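Local coordinates for putative phosphatase (Bacteroides thetaiotaomicron, PDB 3KYA), which binds zinc ions and is a putative phosphatase, at residues K227-A230 with D231-D235; S265-K268 with G269-F272. All coordinates share one frame; numbering follows the deposited sequence.

Contact 1 of 2, residues K227-A230 with D231-D235; sequences KRNA and DGTFD. With EDO (1,2-ethanediol), chain N.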
ATOM      1  N   LYS A 227      -7.118  35.262  26.779  1.00 14.41           N
ATOM      2  CA  LYS A 227      -8.538  35.046  27.035  1.00 14.46           C
ATOM      3  C   LYS A 227      -9.444  35.659  25.969  1.00 14.65           C
ATOM      4  O   LYS A 227      -9.294  36.828  25.582  1.00 14.56           O
ATOM      5  CB  LYS A 227      -8.907  35.623  28.399  1.00 14.98           C
ATOM      6  CG  LYS A 227     -10.302  35.257  28.888  1.00 16.55           C
ATOM      7  CD  LYS A 227     -10.556  35.833  30.270  1.00 19.25           C
ATOM      8  CE  LYS A 227     -11.854  35.327  30.843  1.00 20.26           C
ATOM      9  NZ  LYS A 227     -12.114  35.981  32.145  1.00 22.14           N
ATOM     10  N   ARG A 228     -10.401  34.857  25.519  1.00 14.56           N
ATOM     11  CA  ARG A 228     -11.376  35.277  24.536  1.00 14.67           C
ATOM     12  C   ARG A 228     -12.178  36.468  25.079  1.00 15.29           C
ATOM     13  O   ARG A 228     -12.567  36.496  26.258  1.00 14.10           O
ATOM     14  CB  ARG A 228     -12.294  34.091  24.197  1.00 14.71           C
ATOM     15  CG  ARG A 228     -13.195  34.278  22.967  1.00 14.61           C
ATOM     16  CD  ARG A 228     -14.102  33.055  22.745  1.00 14.89           C
ATOM     17  NE  ARG A 228     -13.398  31.814  22.370  1.00 14.29           N
ATOM     18  CZ  ARG A 228     -13.152  31.412  21.118  1.00 13.05           C
ATOM     19  NH1 ARG A 228     -13.496  32.158  20.065  1.00 12.49           N
ATOM     20  NH2 ARG A 228     -12.523  30.264  20.914  1.00 14.64           N
ATOM     21  N   ASN A 229     -12.403  37.456  24.216  1.00 15.74           N
ATOM     22  CA  ASN A 229     -13.185  38.634  24.568  1.00 16.48           C
ATOM     23  C   ASN A 229     -14.667  38.279  24.698  1.00 16.86           C
ATOM     24  O   ASN A 229     -15.109  37.221  24.224  1.00 15.92           O
ATOM     25  CB  ASN A 229     -13.028  39.734  23.511  1.00 16.76           C
ATOM     26  CG  ASN A 229     -11.612  40.295  23.443  1.00 18.53           C
ATOM     27  OD1 ASN A 229     -10.973  40.551  24.473  1.00 20.40           O
ATOM     28  ND2 ASN A 229     -11.121  40.505  22.228  1.00 19.12           N
ATOM     29  N   ALA A 230     -15.423  39.173  25.336  1.00 17.28           N
ATOM     30  CA  ALA A 230     -16.861  38.991  25.510  1.00 18.26           C
ATOM     31  C   ALA A 230     -17.581  38.819  24.172  1.00 18.68           C
ATOM     32  O   ALA A 230     -18.588  38.117  24.116  1.00 19.94           O
ATOM     33  CB  ALA A 230     -17.484  40.172  26.325  1.00 17.96           C
ATOM     34  N   ASP A 231     -17.081  39.435  23.095  1.00 18.66           N
ATOM     35  CA  ASP A 231     -17.723  39.281  21.784  1.00 18.68           C
ATOM     36  C   ASP A 231     -17.237  38.052  21.002  1.00 18.35           C
ATOM     37  O   ASP A 231     -17.565  37.907  19.820  1.00 18.41           O
ATOM     38  CB  ASP A 231     -17.585  40.562  20.931  1.00 19.00           C
ATOM     39  CG  ASP A 231     -16.144  40.894  20.573  1.00 20.28           C
ATOM     40  OD1 ASP A 231     -15.228  40.092  20.868  1.00 19.52           O
ATOM     41  OD2 ASP A 231     -15.931  41.982  19.981  1.00 21.96           O
ATOM     42  N   GLY A 232     -16.441  37.182  21.635  1.00 17.66           N
ATOM     43  CA  GLY A 232     -15.976  35.962  20.995  1.00 17.54           C
ATOM     44  C   GLY A 232     -14.644  36.037  20.261  1.00 17.08           C
ATOM     45  O   GLY A 232     -14.130  35.023  19.819  1.00 17.15           O
ATOM     46  N   THR A 233     -14.065  37.231  20.155  1.00 17.26           N
ATOM     47  CA  THR A 233     -12.809  37.427  19.431  1.00 17.06           C
ATOM     48  C   THR A 233     -11.547  37.241  20.277  1.00 16.64           C
ATOM     49  O   THR A 233     -11.591  37.247  21.507  1.00 16.07           O
ATOM     50  CB  THR A 233     -12.739  38.869  18.850  1.00 17.16           C
ATOM     51  OG1 THR A 233     -12.766  39.834  19.928  1.00 16.47           O
ATOM     52  CG2 THR A 233     -13.893  39.122  17.883  1.00 18.23           C
ATOM     53  N   PHE A 234     -10.420  37.060  19.596  1.00 16.66           N
ATOM     54  CA  PHE A 234      -9.109  37.100  20.244  1.00 16.58           C
ATOM     55  C   PHE A 234      -8.387  38.274  19.575  1.00 16.88           C
ATOM     56  O   PHE A 234      -8.070  38.196  18.377  1.00 17.52           O
ATOM     57  CB  PHE A 234      -8.269  35.836  20.044  1.00 16.52           C
ATOM     58  CG  PHE A 234      -8.812  34.602  20.716  1.00 15.90           C
ATOM     59  CD1 PHE A 234      -8.550  34.345  22.062  1.00 15.74           C
ATOM     60  CD2 PHE A 234      -9.562  33.683  19.993  1.00 15.35           C
ATOM     61  CE1 PHE A 234      -9.054  33.203  22.682  1.00 14.57           C
ATOM     62  CE2 PHE A 234     -10.050  32.535  20.596  1.00 15.21           C
ATOM     63  CZ  PHE A 234      -9.796  32.294  21.952  1.00 14.48           C
ATOM     64  N   ASP A 235      -8.149  39.364  20.306  1.00 16.25           N
ATOM     65  CA  ASP A 235      -7.445  40.513  19.724  1.00 16.11           C
ATOM     66  C   ASP A 235      -6.662  41.321  20.779  1.00 16.22           C
ATOM     67  O   ASP A 235      -6.402  40.829  21.872  1.00 15.88           O
ATOM     68  CB  ASP A 235      -8.406  41.383  18.878  1.00 16.00           C
ATOM     69  CG  ASP A 235      -9.544  42.001  19.685  1.00 16.59           C
ATOM     70  OD1 ASP A 235      -9.407  42.204  20.914  1.00 16.87           O
ATOM     71  OD2 ASP A 235     -10.576  42.333  19.059  1.00 16.90           O
TER
HETATM   72  C1  EDO N  13     -17.595  34.151  27.512  0.50 26.31           C
HETATM   73  O1  EDO N  13     -18.357  34.177  26.304  0.50 25.28           O
HETATM   74  C2  EDO N  13     -16.156  34.536  27.226  0.50 24.84           C
HETATM   75  O2  EDO N  13     -15.891  34.503  25.811  0.50 26.43           O

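Contact 2 of 2, residues S265-K268 with G269-F272; sequences SYEK and GQVF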
ATOM      1  N   SER A 265      11.378  22.009  26.154  1.00 14.81           N
ATOM      2  CA  SER A 265      12.507  22.901  26.021  1.00 14.61           C
ATOM      3  C   SER A 265      13.531  22.175  25.147  1.00 14.83           C
ATOM      4  O   SER A 265      13.809  20.980  25.341  1.00 14.64           O
ATOM      5  CB  SER A 265      13.144  23.291  27.351  1.00 15.62           C
ATOM      6  OG  SER A 265      14.318  24.064  27.119  1.00 15.36           O
ATOM      7  N   TYR A 266      14.066  22.901  24.180  1.00 14.37           N
ATOM      8  CA  TYR A 266      15.143  22.421  23.324  1.00 14.81           C
ATOM      9  C   TYR A 266      16.444  22.137  24.098  1.00 15.02           C
ATOM     10  O   TYR A 266      17.239  21.269  23.703  1.00 14.48           O
ATOM     11  CB  TYR A 266      15.357  23.482  22.251  1.00 15.09           C
ATOM     12  CG  TYR A 266      16.659  23.532  21.477  1.00 15.82           C
ATOM     13  CD1 TYR A 266      17.774  24.182  21.996  1.00 16.52           C
ATOM     14  CD2 TYR A 266      16.730  23.056  20.175  1.00 17.18           C
ATOM     15  CE1 TYR A 266      18.937  24.291  21.272  1.00 17.85           C
ATOM     16  CE2 TYR A 266      17.885  23.168  19.436  1.00 17.66           C
ATOM     17  CZ  TYR A 266      18.979  23.787  19.987  1.00 18.49           C
ATOM     18  OH  TYR A 266      20.119  23.892  19.261  1.00 22.40           O
ATOM     19  N   GLU A 267      16.660  22.865  25.189  1.00 14.92           N
ATOM     20  CA  GLU A 267      17.901  22.722  25.982  1.00 15.55           C
ATOM     21  C   GLU A 267      18.355  21.258  26.127  1.00 15.56           C
ATOM     22  O   GLU A 267      19.430  20.875  25.628  1.00 15.98           O
ATOM     23  CB  GLU A 267      17.734  23.345  27.362  1.00 15.34           C
ATOM     24  CG  GLU A 267      19.049  23.329  28.166  1.00 16.12           C
ATOM     25  CD  GLU A 267      18.856  23.542  29.648  1.00 17.37           C
ATOM     26  OE1 GLU A 267      17.822  23.102  30.198  1.00 17.11           O
ATOM     27  OE2 GLU A 267      19.764  24.134  30.270  1.00 19.16           O
ATOM     28  N   LYS A 268      17.544  20.453  26.811  1.00 16.07           N
ATOM     29  CA  LYS A 268      17.818  19.017  26.996  1.00 16.60           C
ATOM     30  C   LYS A 268      16.710  18.138  26.404  1.00 16.64           C
ATOM     31  O   LYS A 268      16.696  16.925  26.595  1.00 16.20           O
ATOM     32  CB  LYS A 268      17.968  18.699  28.478  1.00 16.96           C
ATOM     33  CG  LYS A 268      19.145  19.382  29.146  1.00 17.87           C
ATOM     34  CD  LYS A 268      19.117  19.121  30.641  1.00 21.08           C
ATOM     35  CE  LYS A 268      20.348  19.676  31.324  1.00 23.52           C
ATOM     36  NZ  LYS A 268      20.257  19.559  32.803  1.00 26.11           N
ATOM     37  N   GLY A 269      15.776  18.755  25.688  1.00 16.53           N
ATOM     38  CA  GLY A 269      14.631  18.031  25.133  1.00 16.39           C
ATOM     39  C   GLY A 269      13.642  17.607  26.212  1.00 16.12           C
ATOM     40  O   GLY A 269      13.013  16.555  26.107  1.00 16.46           O
ATOM     41  N   GLN A 270      13.527  18.417  27.261  1.00 15.85           N
ATOM     42  CA  GLN A 270      12.583  18.157  28.346  1.00 15.80           C
ATOM     43  C   GLN A 270      11.131  18.218  27.876  1.00 15.86           C
ATOM     44  O   GLN A 270      10.809  18.988  26.981  1.00 15.96           O
ATOM     45  CB  GLN A 270      12.686  19.213  29.458  1.00 15.85           C
ATOM     46  CG  GLN A 270      14.000  19.371  30.220  1.00 15.69           C
ATOM     47  CD  GLN A 270      14.986  20.368  29.630  1.00 14.78           C
ATOM     48  OE1 GLN A 270      15.090  20.535  28.423  1.00 15.24           O
ATOM     49  NE2 GLN A 270      15.772  20.989  30.502  1.00 15.54           N
ATOM     50  N   VAL A 271      10.271  17.418  28.500  1.00 15.79           N
ATOM     51  CA  VAL A 271       8.828  17.506  28.311  1.00 15.46           C
ATOM     52  C   VAL A 271       8.229  17.796  29.686  1.00 15.52           C
ATOM     53  O   VAL A 271       8.452  17.036  30.636  1.00 15.70           O
ATOM     54  CB  VAL A 271       8.199  16.245  27.677  1.00 15.39           C
ATOM     55  CG1 VAL A 271       6.671  16.317  27.729  1.00 14.73           C
ATOM     56  CG2 VAL A 271       8.677  16.082  26.230  1.00 14.34           C
ATOM     57  N   PHE A 272       7.507  18.919  29.787  1.00 15.32           N
ATOM     58  CA  PHE A 272       6.863  19.358  31.021  1.00 15.33           C
ATOM     59  C   PHE A 272       5.350  19.204  30.923  1.00 15.32           C
ATOM     60  O   PHE A 272       4.778  19.387  29.849  1.00 15.07           O
ATOM     61  CB  PHE A 272       7.165  20.833  31.321  1.00 15.63           C
ATOM     62  CG  PHE A 272       8.620  21.144  31.498  1.00 15.61           C
ATOM     63  CD1 PHE A 272       9.272  20.810  32.673  1.00 16.44           C
ATOM     64  CD2 PHE A 272       9.324  21.816  30.513  1.00 15.18           C
ATOM     65  CE1 PHE A 272      10.616  21.107  32.843  1.00 16.50           C
ATOM     66  CE2 PHE A 272      10.669  22.118  30.678  1.00 16.86           C
ATOM     67  CZ  PHE A 272      11.313  21.760  31.844  1.00 16.13           C
TER

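Contact 1 of 2, residues K227-A230 with D231-D235
N229 and G232 close a type I beta turn, in which G232 N donates to N229 O at 2.9 Å, and just behind it N229 N donates to T233 O. The turn lies in the hairpin loop between strands 220-227 and 240-246, neighbours in what is probably a beta-propeller blade. G232 has a positive phi of 92°, where any CB would press on the carbonyl oxygen of D231, which suits glycine.

The side-chain amide of N229 ties the two arms together. N229 ND2 donates to T233 OG1 at 2.9 Å, almost straight and in the amide plane. It also donates to D235 OD1 at 2.7 Å, a more bent bond that meets the carboxylate from above its plane. D231 OD1 accepts from T233 N, which makes an Asx turn, and from T233 OG1 at 2.6 Å on its syn lone pair.

R228 runs back over the loop. Its CG lies anti to the backbone N (chi1 -168°), and the chain bends at chi3. F234 CE2 then sits over the centre of the guanidinium face, 3.3 Å from R228 CZ. The two planes are 60° apart, so this is no parallel stack. R228 NH1 donates to G232 O at 2.9 Å and also forms a salt bridge with D147. R228 NH2 reaches A204 O.

Ethanediol, probably from the crystallisation liquor, donates to N229 O. R237 pairs with both D231 and D235. The loop is thus held at the surface by a polar network that fixes the guanidinium, and the ring of F234 over one face probably restricts it further.

Contact 2 of 2, residues S265-K268 with G269-F272
S265 and Q270 face each other where strand 261-265 turns into strand 270-274, a hairpin within one four-stranded antiparallel sheet, consistent with a beta-propeller blade. S265 N donates to Q270 O at 3.2 Å, the longest of the hydrogen bonds joining the two segments. S265 OG lies anti to its own backbone N (chi1 175°). From there it accepts from E267 N at 3.3 Å, an ST turn, and it is also bonded to K247 O. S265 CB comes to the edge of the F272 ring. That ring meets F263 of the adjoining strand.

E267 reaches back across the turn with an extended chain. Its OE1 accepts from Q270 NE2 at 3.0 Å. The donor lies nearly in line with the C-O bond, and carboxylate and amide are close to coplanar, 21° apart. OE1 also accepts from Y246 OH, and OE2 forms a salt bridge with K247.

K268 offers its backbone. K268 N donates to Q270 OE1 at 2.9 Å from above the carbonyl plane. K268 CB packs against the same oxygen at 3.4 Å, while the extended chain passes Q270 NE2 with its CD at 3.8 Å.

Q270 can serve both partners because its chain bends at chi2 (90°), which folds the amide back over the turn. Replacing it with a leucine would probably leave K268 N without this acceptor and E267 OE1 without this donor, so that the turn would be held less firmly. G269, with positive phi, helps complete the turn; a CB there would clash with K268 O.

One buried amide therefore bonds both to the backbone of the turn and to a carboxylate. The positive charge of K247 probably helps E267 stay ionised beside it.

Both contacts are local and close hairpins, each in a different four-stranded antiparallel sheet, consistent with blades of a beta-propeller. Contact 1 lies at the surface, in the longer loop; contact 2 is partly buried, in the short connection. They do not touch; their centres are about 32 Å apart. Strand 240-246 links them: it follows the loop of contact 1 and carries Y246, which meets contact 2. Each uses a side-chain amide and a glycine with positive phi. In 227-235 the N229 amide and backbone bonds are joined by charged groups, R228, D231 and D235, with partners beyond the segment. In 265-272 one glutamine does most of the work beside a single carboxylate.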